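Type ii site-specific deoxyribonuclease (Klebsiella pneumoniae, PDB 6EKR) is a PD-(D/E)xK-family restriction endonuclease that probably cleaves double-stranded DNA at a specific recognition site. Local coordinates at residues A[80-92]-A[103-115]. The protein carries 2 engineered substitutions. Numbering follows the deposited sequence.
Sequences FFVSGFREFNESL and DSRRANKIIYTSV. With SO4 (sulfate ion), chain B.
Ile-110 of helix 103-115 packs as a knob into a hole formed by Phe-81, Gly-84, Phe-85 and Phe-88 of helix 80-91. Arg-106 is a second knob, set among Gly-84, Glu-87, Phe-88 and Ser-91. The two helices are consecutive in the chain, their segment axes 10.0 Å apart at closest and crossing at -123°. They belong to the helical part of this PD-(D/E)xK nuclease.

Both branches of Ile-110 take part in the apolar packing. Ile-110 CG2 lies anti to the backbone N and meets Phe-85 CD1 at 3.5 Å; it also touches Phe-88 CD2. Ile-110 CD1, on the other branch, touches Phe-81 CD1 at 3.7 Å. The Phe-88 ring is sandwiched between Leu-92 CD1 on one face and Ile-110 CB on the other. Ala-107 CB approaches its CE1. Thr-113 makes a CH-pi contact, with CG2 over the face of the Phe-81 ring. Leu-290 of helix 286-298 and Ile-29 of helix 22-39 extend this core.

The polar contact joins Arg-106 to the exposed Glu-87. The Arg-106 chain bends at chi3 (53°) and lays one guanidinium face over the backbone at Gly-84 O and Phe-88 N. Arg-106 NH1 forms a salt bridge with Glu-87 OE2 at 3.1 Å, the two planar groups 40° apart.

Ser-114 OG bonds back to Ile-110 O. Ser-114 OG also sits at the edges of two rings, 3.6 Å from Phe-81 CZ and 3.4 Å from Phe-85 CE1.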
ATOM      1  N   PHE A  80     -23.199 -31.840   3.622  1.00 57.67           N
ATOM      2  CA  PHE A  80     -22.564 -31.798   2.304  1.00 57.75           C
ATOM      3  C   PHE A  80     -21.087 -31.436   2.437  1.00 57.25           C
ATOM      4  O   PHE A  80     -20.196 -32.140   1.943  1.00 57.01           O
ATOM      5  CB  PHE A  80     -23.248 -30.722   1.454  1.00 58.27           C
ATOM      6  CG  PHE A  80     -24.058 -31.257   0.303  1.00 60.14           C
ATOM      7  CD1 PHE A  80     -25.376 -31.691   0.489  1.00 61.64           C
ATOM      8  CD2 PHE A  80     -23.515 -31.296  -0.981  1.00 60.52           C
ATOM      9  CE1 PHE A  80     -26.126 -32.177  -0.584  1.00 60.56           C
ATOM     10  CE2 PHE A  80     -24.262 -31.777  -2.045  1.00 60.42           C
ATOM     11  CZ  PHE A  80     -25.568 -32.221  -1.842  1.00 59.71           C
ATOM     12  N   PHE A  81     -20.856 -30.315   3.119  1.00 56.61           N
ATOM     13  CA  PHE A  81     -19.535 -29.760   3.331  1.00 55.83           C
ATOM     14  C   PHE A  81     -18.642 -30.709   4.110  1.00 55.49           C
ATOM     15  O   PHE A  81     -17.447 -30.810   3.833  1.00 55.36           O
ATOM     16  CB  PHE A  81     -19.665 -28.425   4.064  1.00 55.84           C
ATOM     17  CG  PHE A  81     -18.356 -27.802   4.422  1.00 55.57           C
ATOM     18  CD1 PHE A  81     -17.447 -27.437   3.430  1.00 55.35           C
ATOM     19  CD2 PHE A  81     -18.034 -27.569   5.749  1.00 55.18           C
ATOM     20  CE1 PHE A  81     -16.227 -26.859   3.758  1.00 55.69           C
ATOM     21  CE2 PHE A  81     -16.820 -26.990   6.086  1.00 55.70           C
ATOM     22  CZ  PHE A  81     -15.909 -26.636   5.084  1.00 55.60           C
ATOM     23  N   VAL A  82     -19.231 -31.411   5.075  1.00 55.18           N
ATOM     24  CA  VAL A  82     -18.476 -32.295   5.953  1.00 54.90           C
ATOM     25  C   VAL A  82     -17.950 -33.498   5.195  1.00 54.89           C
ATOM     26  O   VAL A  82     -16.767 -33.834   5.302  1.00 55.36           O
ATOM     27  CB  VAL A  82     -19.290 -32.713   7.201  1.00 55.02           C
ATOM     28  CG1 VAL A  82     -18.554 -33.795   8.019  1.00 54.83           C
ATOM     29  CG2 VAL A  82     -19.578 -31.495   8.071  1.00 54.64           C
ATOM     30  N   SER A  83     -18.815 -34.143   4.417  1.00 54.78           N
ATOM     31  CA  SER A  83     -18.369 -35.285   3.622  1.00 54.75           C
ATOM     32  C   SER A  83     -17.519 -34.828   2.431  1.00 54.76           C
ATOM     33  O   SER A  83     -16.639 -35.567   1.975  1.00 54.80           O
ATOM     34  CB  SER A  83     -19.542 -36.174   3.194  1.00 54.55           C
ATOM     35  OG  SER A  83     -20.540 -35.430   2.529  1.00 54.76           O
ATOM     36  N   GLY A  84     -17.781 -33.610   1.950  1.00 54.67           N
ATOM     37  CA  GLY A  84     -16.955 -32.979   0.928  1.00 54.95           C
ATOM     38  C   GLY A  84     -15.530 -32.818   1.421  1.00 55.41           C
ATOM     39  O   GLY A  84     -14.579 -33.251   0.755  1.00 55.29           O
ATOM     40  N   PHE A  85     -15.399 -32.225   2.609  1.00 55.80           N
ATOM     41  CA  PHE A  85     -14.114 -31.947   3.240  1.00 56.30           C
ATOM     42  C   PHE A  85     -13.251 -33.199   3.407  1.00 57.22           C
ATOM     43  O   PHE A  85     -12.043 -33.162   3.151  1.00 57.07           O
ATOM     44  CB  PHE A  85     -14.330 -31.265   4.596  1.00 56.02           C
ATOM     45  CG  PHE A  85     -13.200 -30.357   5.007  1.00 55.41           C
ATOM     46  CD1 PHE A  85     -13.209 -29.010   4.656  1.00 55.28           C
ATOM     47  CD2 PHE A  85     -12.136 -30.842   5.744  1.00 53.99           C
ATOM     48  CE1 PHE A  85     -12.170 -28.171   5.024  1.00 54.61           C
ATOM     49  CE2 PHE A  85     -11.098 -30.011   6.107  1.00 53.89           C
ATOM     50  CZ  PHE A  85     -11.113 -28.675   5.746  1.00 54.24           C
ATOM     51  N   ARG A  86     -13.868 -34.304   3.827  1.00 58.42           N
ATOM     52  CA  ARG A  86     -13.131 -35.563   4.023  1.00 59.93           C
ATOM     53  C   ARG A  86     -12.556 -36.137   2.730  1.00 60.01           C
ATOM     54  O   ARG A  86     -11.444 -36.662   2.715  1.00 60.14           O
ATOM     55  CB  ARG A  86     -13.982 -36.613   4.758  1.00 60.32           C
ATOM     56  CG  ARG A  86     -14.329 -36.238   6.216  1.00 63.80           C
ATOM     57  CD  ARG A  86     -13.072 -35.876   7.042  1.00 68.68           C
ATOM     58  NE  ARG A  86     -13.363 -34.965   8.160  1.00 71.65           N
ATOM     59  CZ  ARG A  86     -12.442 -34.329   8.893  1.00 72.17           C
ATOM     60  NH1 ARG A  86     -11.139 -34.482   8.641  1.00 71.99           N
ATOM     61  NH2 ARG A  86     -12.829 -33.531   9.886  1.00 71.85           N
ATOM     62  N   GLU A  87     -13.318 -36.032   1.648  1.00 60.43           N
ATOM     63  CA  GLU A  87     -12.891 -36.559   0.360  1.00 60.81           C
ATOM     64  C   GLU A  87     -11.822 -35.655  -0.231  1.00 60.75           C
ATOM     65  O   GLU A  87     -10.814 -36.138  -0.754  1.00 60.60           O
ATOM     66  CB  GLU A  87     -14.091 -36.721  -0.572  1.00 60.99           C
ATOM     67  CG  GLU A  87     -15.102 -37.726  -0.024  1.00 62.92           C
ATOM     68  CD  GLU A  87     -16.412 -37.765  -0.785  1.00 64.65           C
ATOM     69  OE1 GLU A  87     -16.967 -38.885  -0.935  1.00 64.81           O
ATOM     70  OE2 GLU A  87     -16.883 -36.687  -1.221  1.00 65.08           O
ATOM     71  N   PHE A  88     -12.036 -34.343  -0.119  1.00 60.69           N
ATOM     72  CA  PHE A  88     -11.002 -33.367  -0.441  1.00 60.75           C
ATOM     73  C   PHE A  88      -9.698 -33.719   0.279  1.00 61.15           C
ATOM     74  O   PHE A  88      -8.629 -33.723  -0.322  1.00 60.94           O
ATOM     75  CB  PHE A  88     -11.476 -31.946  -0.095  1.00 60.41           C
ATOM     76  CG  PHE A  88     -10.361 -30.935   0.037  1.00 59.70           C
ATOM     77  CD1 PHE A  88      -9.630 -30.526  -1.075  1.00 58.45           C
ATOM     78  CD2 PHE A  88     -10.049 -30.389   1.281  1.00 58.71           C
ATOM     79  CE1 PHE A  88      -8.605 -29.601  -0.949  1.00 58.06           C
ATOM     80  CE2 PHE A  88      -9.031 -29.463   1.413  1.00 58.34           C
ATOM     81  CZ  PHE A  88      -8.306 -29.069   0.292  1.00 58.79           C
ATOM     82  N   ASN A  89      -9.811 -34.043   1.562  1.00 62.01           N
ATOM     83  CA  ASN A  89      -8.666 -34.423   2.379  1.00 63.00           C
ATOM     84  C   ASN A  89      -7.929 -35.659   1.860  1.00 63.56           C
ATOM     85  O   ASN A  89      -6.697 -35.691   1.864  1.00 63.66           O
ATOM     86  CB  ASN A  89      -9.112 -34.628   3.834  1.00 63.15           C
ATOM     87  CG  ASN A  89      -7.953 -34.886   4.786  1.00 63.28           C
ATOM     88  OD1 ASN A  89      -6.841 -34.400   4.588  1.00 63.54           O
ATOM     89  ND2 ASN A  89      -8.223 -35.645   5.843  1.00 63.76           N
ATOM     90  N   GLU A  90      -8.683 -36.666   1.420  1.00 64.30           N
ATOM     91  CA  GLU A  90      -8.095 -37.912   0.912  1.00 65.10           C
ATOM     92  C   GLU A  90      -7.531 -37.791  -0.493  1.00 65.23           C
ATOM     93  O   GLU A  90      -6.593 -38.506  -0.847  1.00 65.51           O
ATOM     94  CB  GLU A  90      -9.092 -39.067   0.976  1.00 65.22           C
ATOM     95  CG  GLU A  90      -8.985 -39.874   2.253  1.00 67.07           C
ATOM     96  CD  GLU A  90     -10.335 -40.297   2.812  1.00 68.86           C
ATOM     97  OE1 GLU A  90     -11.379 -40.035   2.167  1.00 69.09           O
ATOM     98  OE2 GLU A  90     -10.343 -40.889   3.914  1.00 69.82           O
ATOM     99  N   SER A  91      -8.099 -36.894  -1.292  1.00 65.43           N
ATOM    100  CA  SER A  91      -7.612 -36.678  -2.646  1.00 65.49           C
ATOM    101  C   SER A  91      -6.241 -35.991  -2.662  1.00 65.79           C
ATOM    102  O   SER A  91      -5.444 -36.225  -3.575  1.00 66.10           O
ATOM    103  CB  SER A  91      -8.637 -35.917  -3.482  1.00 65.33           C
ATOM    104  OG  SER A  91      -9.083 -34.761  -2.808  1.00 65.46           O
ATOM    105  N   LEU A  92      -5.953 -35.172  -1.647  1.00 65.77           N
ATOM    106  CA  LEU A  92      -4.626 -34.562  -1.509  1.00 66.02           C
ATOM    107  C   LEU A  92      -3.491 -35.588  -1.316  1.00 66.79           C
ATOM    108  O   LEU A  92      -2.359 -35.338  -1.731  1.00 66.75           O
ATOM    109  CB  LEU A  92      -4.611 -33.531  -0.382  1.00 65.69           C
ATOM    110  CG  LEU A  92      -5.550 -32.326  -0.498  1.00 64.99           C
ATOM    111  CD1 LEU A  92      -5.814 -31.695   0.861  1.00 63.13           C
ATOM    112  CD2 LEU A  92      -5.000 -31.297  -1.476  1.00 64.78           C
ATOM    113  N   ASP A 103     -11.770 -32.825  -9.032  1.00 60.99           N
ATOM    114  CA  ASP A 103     -10.934 -32.704  -7.849  1.00 60.07           C
ATOM    115  C   ASP A 103     -10.563 -31.244  -7.618  1.00 59.54           C
ATOM    116  O   ASP A 103     -10.591 -30.757  -6.489  1.00 59.45           O
ATOM    117  CB  ASP A 103      -9.697 -33.575  -7.980  1.00 60.01           C
ATOM    118  CG  ASP A 103     -10.035 -35.045  -8.035  1.00 60.29           C
ATOM    119  OD1 ASP A 103     -10.438 -35.623  -7.000  1.00 59.44           O
ATOM    120  OD2 ASP A 103      -9.892 -35.628  -9.128  1.00 61.70           O
ATOM    121  N   SER A 104     -10.253 -30.544  -8.703  1.00 58.99           N
ATOM    122  CA  SER A 104      -9.925 -29.132  -8.644  1.00 58.35           C
ATOM    123  C   SER A 104     -11.124 -28.280  -8.243  1.00 57.79           C
ATOM    124  O   SER A 104     -10.984 -27.427  -7.383  1.00 57.84           O
ATOM    125  CB  SER A 104      -9.324 -28.662  -9.970  1.00 58.48           C
ATOM    126  OG  SER A 104      -9.193 -27.252 -10.024  1.00 59.39           O
ATOM    127  N   ARG A 105     -12.292 -28.518  -8.842  1.00 57.30           N
ATOM    128  CA  ARG A 105     -13.501 -27.721  -8.540  1.00 57.13           C
ATOM    129  C   ARG A 105     -13.919 -27.801  -7.079  1.00 55.92           C
ATOM    130  O   ARG A 105     -14.421 -26.832  -6.516  1.00 55.97           O
ATOM    131  CB  ARG A 105     -14.692 -28.167  -9.382  1.00 57.13           C
ATOM    132  CG  ARG A 105     -14.783 -27.574 -10.772  1.00 58.86           C
ATOM    133  CD  ARG A 105     -15.939 -28.236 -11.540  1.00 59.12           C
ATOM    134  NE  ARG A 105     -15.872 -28.030 -12.991  1.00 62.57           N
ATOM    135  CZ  ARG A 105     -16.293 -28.917 -13.891  1.00 63.69           C
ATOM    136  NH1 ARG A 105     -16.797 -30.083 -13.495  1.00 64.39           N
ATOM    137  NH2 ARG A 105     -16.201 -28.644 -15.187  1.00 63.94           N
ATOM    138  N   ARG A 106     -13.734 -28.968  -6.478  1.00 54.82           N
ATOM    139  CA  ARG A 106     -14.171 -29.190  -5.111  1.00 53.78           C
ATOM    140  C   ARG A 106     -13.140 -28.679  -4.105  1.00 52.86           C
ATOM    141  O   ARG A 106     -13.509 -28.170  -3.046  1.00 52.57           O
ATOM    142  CB  ARG A 106     -14.500 -30.662  -4.873  1.00 53.86           C
ATOM    143  CG  ARG A 106     -15.143 -30.922  -3.530  1.00 54.02           C
ATOM    144  CD  ARG A 106     -15.354 -32.403  -3.300  1.00 55.96           C
ATOM    145  NE  ARG A 106     -14.133 -33.195  -3.486  1.00 56.24           N
ATOM    146  CZ  ARG A 106     -14.104 -34.524  -3.501  1.00 56.03           C
ATOM    147  NH1 ARG A 106     -15.228 -35.218  -3.342  1.00 56.56           N
ATOM    148  NH2 ARG A 106     -12.957 -35.157  -3.683  1.00 55.19           N
ATOM    149  N   ALA A 107     -11.856 -28.818  -4.440  1.00 51.66           N
ATOM    150  CA  ALA A 107     -10.785 -28.199  -3.658  1.00 50.50           C
ATOM    151  C   ALA A 107     -11.025 -26.691  -3.614  1.00 49.84           C
ATOM    152  O   ALA A 107     -10.989 -26.068  -2.540  1.00 50.06           O
ATOM    153  CB  ALA A 107      -9.433 -28.509  -4.251  1.00 50.13           C
ATOM    154  N   ASN A 108     -11.320 -26.125  -4.780  1.00 48.49           N
ATOM    155  CA  ASN A 108     -11.641 -24.720  -4.885  1.00 47.20           C
ATOM    156  C   ASN A 108     -12.839 -24.353  -4.028  1.00 46.56           C
ATOM    157  O   ASN A 108     -12.776 -23.402  -3.259  1.00 46.61           O
ATOM    158  CB  ASN A 108     -11.900 -24.335  -6.332  1.00 46.99           C
ATOM    159  CG  ASN A 108     -11.708 -22.864  -6.575  1.00 46.39           C
ATOM    160  OD1 ASN A 108     -10.613 -22.340  -6.387  1.00 45.78           O
ATOM    161  ND2 ASN A 108     -12.765 -22.186  -7.010  1.00 46.29           N
ATOM    162  N   LYS A 109     -13.914 -25.119  -4.156  1.00 45.74           N
ATOM    163  CA  LYS A 109     -15.143 -24.840  -3.427  1.00 45.44           C
ATOM    164  C   LYS A 109     -14.975 -25.008  -1.920  1.00 44.88           C
ATOM    165  O   LYS A 109     -15.581 -24.263  -1.129  1.00 44.37           O
ATOM    166  CB  LYS A 109     -16.286 -25.730  -3.926  1.00 45.79           C
ATOM    167  CG  LYS A 109     -16.994 -25.215  -5.161  1.00 47.31           C
ATOM    168  CD  LYS A 109     -18.326 -25.927  -5.373  1.00 49.89           C
ATOM    169  CE  LYS A 109     -18.943 -25.534  -6.721  1.00 52.31           C
ATOM    170  NZ  LYS A 109     -20.440 -25.675  -6.786  1.00 52.57           N
ATOM    171  N   ILE A 110     -14.159 -25.992  -1.528  1.00 44.35           N
ATOM    172  CA  ILE A 110     -13.888 -26.255  -0.110  1.00 43.61           C
ATOM    173  C   ILE A 110     -13.076 -25.091   0.470  1.00 43.11           C
ATOM    174  O   ILE A 110     -13.479 -24.492   1.471  1.00 43.25           O
ATOM    175  CB  ILE A 110     -13.171 -27.635   0.132  1.00 43.63           C
ATOM    176  CG1 ILE A 110     -14.117 -28.834  -0.084  1.00 42.87           C
ATOM    177  CG2 ILE A 110     -12.553 -27.711   1.517  1.00 43.89           C
ATOM    178  CD1 ILE A 110     -15.403 -28.827   0.712  1.00 40.90           C
ATOM    179  N   ILE A 111     -11.954 -24.755  -0.168  1.00 42.01           N
ATOM    180  CA  ILE A 111     -11.137 -23.652   0.314  1.00 41.11           C
ATOM    181  C   ILE A 111     -12.006 -22.399   0.421  1.00 40.94           C
ATOM    182  O   ILE A 111     -12.016 -21.740   1.459  1.00 40.91           O
ATOM    183  CB  ILE A 111      -9.907 -23.409  -0.580  1.00 40.96           C
ATOM    184  CG1 ILE A 111      -8.904 -24.543  -0.409  1.00 40.13           C
ATOM    185  CG2 ILE A 111      -9.233 -22.090  -0.238  1.00 40.45           C
ATOM    186  CD1 ILE A 111      -8.008 -24.755  -1.619  1.00 39.54           C
ATOM    187  N   TYR A 112     -12.754 -22.099  -0.641  1.00 40.49           N
ATOM    188  CA  TYR A 112     -13.624 -20.921  -0.681  1.00 40.09           C
ATOM    189  C   TYR A 112     -14.544 -20.882   0.528  1.00 40.45           C
ATOM    190  O   TYR A 112     -14.580 -19.894   1.259  1.00 40.65           O
ATOM    191  CB  TYR A 112     -14.458 -20.889  -1.969  1.00 39.48           C
ATOM    192  CG  TYR A 112     -15.259 -19.615  -2.164  1.00 38.28           C
ATOM    193  CD1 TYR A 112     -14.639 -18.441  -2.569  1.00 37.44           C
ATOM    194  CD2 TYR A 112     -16.634 -19.590  -1.944  1.00 37.37           C
ATOM    195  CE1 TYR A 112     -15.359 -17.268  -2.748  1.00 37.30           C
ATOM    196  CE2 TYR A 112     -17.372 -18.417  -2.116  1.00 37.27           C
ATOM    197  CZ  TYR A 112     -16.718 -17.258  -2.523  1.00 37.91           C
ATOM    198  OH  TYR A 112     -17.413 -16.088  -2.719  1.00 38.09           O
ATOM    199  N   THR A 113     -15.279 -21.969   0.727  1.00 40.56           N
ATOM    200  CA  THR A 113     -16.237 -22.078   1.803  1.00 40.70           C
ATOM    201  C   THR A 113     -15.560 -21.933   3.160  1.00 40.82           C
ATOM    202  O   THR A 113     -16.054 -21.199   4.014  1.00 40.85           O
ATOM    203  CB  THR A 113     -17.003 -23.418   1.690  1.00 40.85           C
ATOM    204  OG1 THR A 113     -17.768 -23.407   0.484  1.00 40.89           O
ATOM    205  CG2 THR A 113     -17.937 -23.654   2.873  1.00 40.64           C
ATOM    206  N   SER A 114     -14.433 -22.613   3.353  1.00 40.91           N
ATOM    207  CA  SER A 114     -13.750 -22.585   4.644  1.00 41.66           C
ATOM    208  C   SER A 114     -13.361 -21.158   5.036  1.00 42.13           C
ATOM    209  O   SER A 114     -13.730 -20.690   6.112  1.00 42.45           O
ATOM    210  CB  SER A 114     -12.510 -23.479   4.636  1.00 41.71           C
ATOM    211  OG  SER A 114     -12.848 -24.851   4.569  1.00 42.45           O
ATOM    212  N   VAL A 115     -12.630 -20.478   4.148  1.00 42.51           N
ATOM    213  CA  VAL A 115     -12.163 -19.108   4.363  1.00 42.34           C
ATOM    214  C   VAL A 115     -13.311 -18.102   4.410  1.00 43.13           C
ATOM    215  O   VAL A 115     -13.326 -17.213   5.262  1.00 43.39           O
ATOM    216  CB  VAL A 115     -11.118 -18.690   3.302  1.00 42.00           C
ATOM    217  CG1 VAL A 115     -10.932 -17.192   3.282  1.00 41.21           C
ATOM    218  CG2 VAL A 115      -9.793 -19.364   3.571  1.00 41.17           C
TER
HETATM  219  S   SO4 B 401     -14.624 -30.025   9.182  1.00110.73           S
HETATM  220  O1  SO4 B 401     -15.198 -31.361   9.022  1.00110.66           O
HETATM  221  O2  SO4 B 401     -13.631 -30.090  10.250  1.00110.86           O
HETATM  222  O3  SO4 B 401     -15.676 -29.067   9.526  1.00110.29           O
HETATM  223  O4  SO4 B 401     -13.967 -29.591   7.949  1.00110.17           O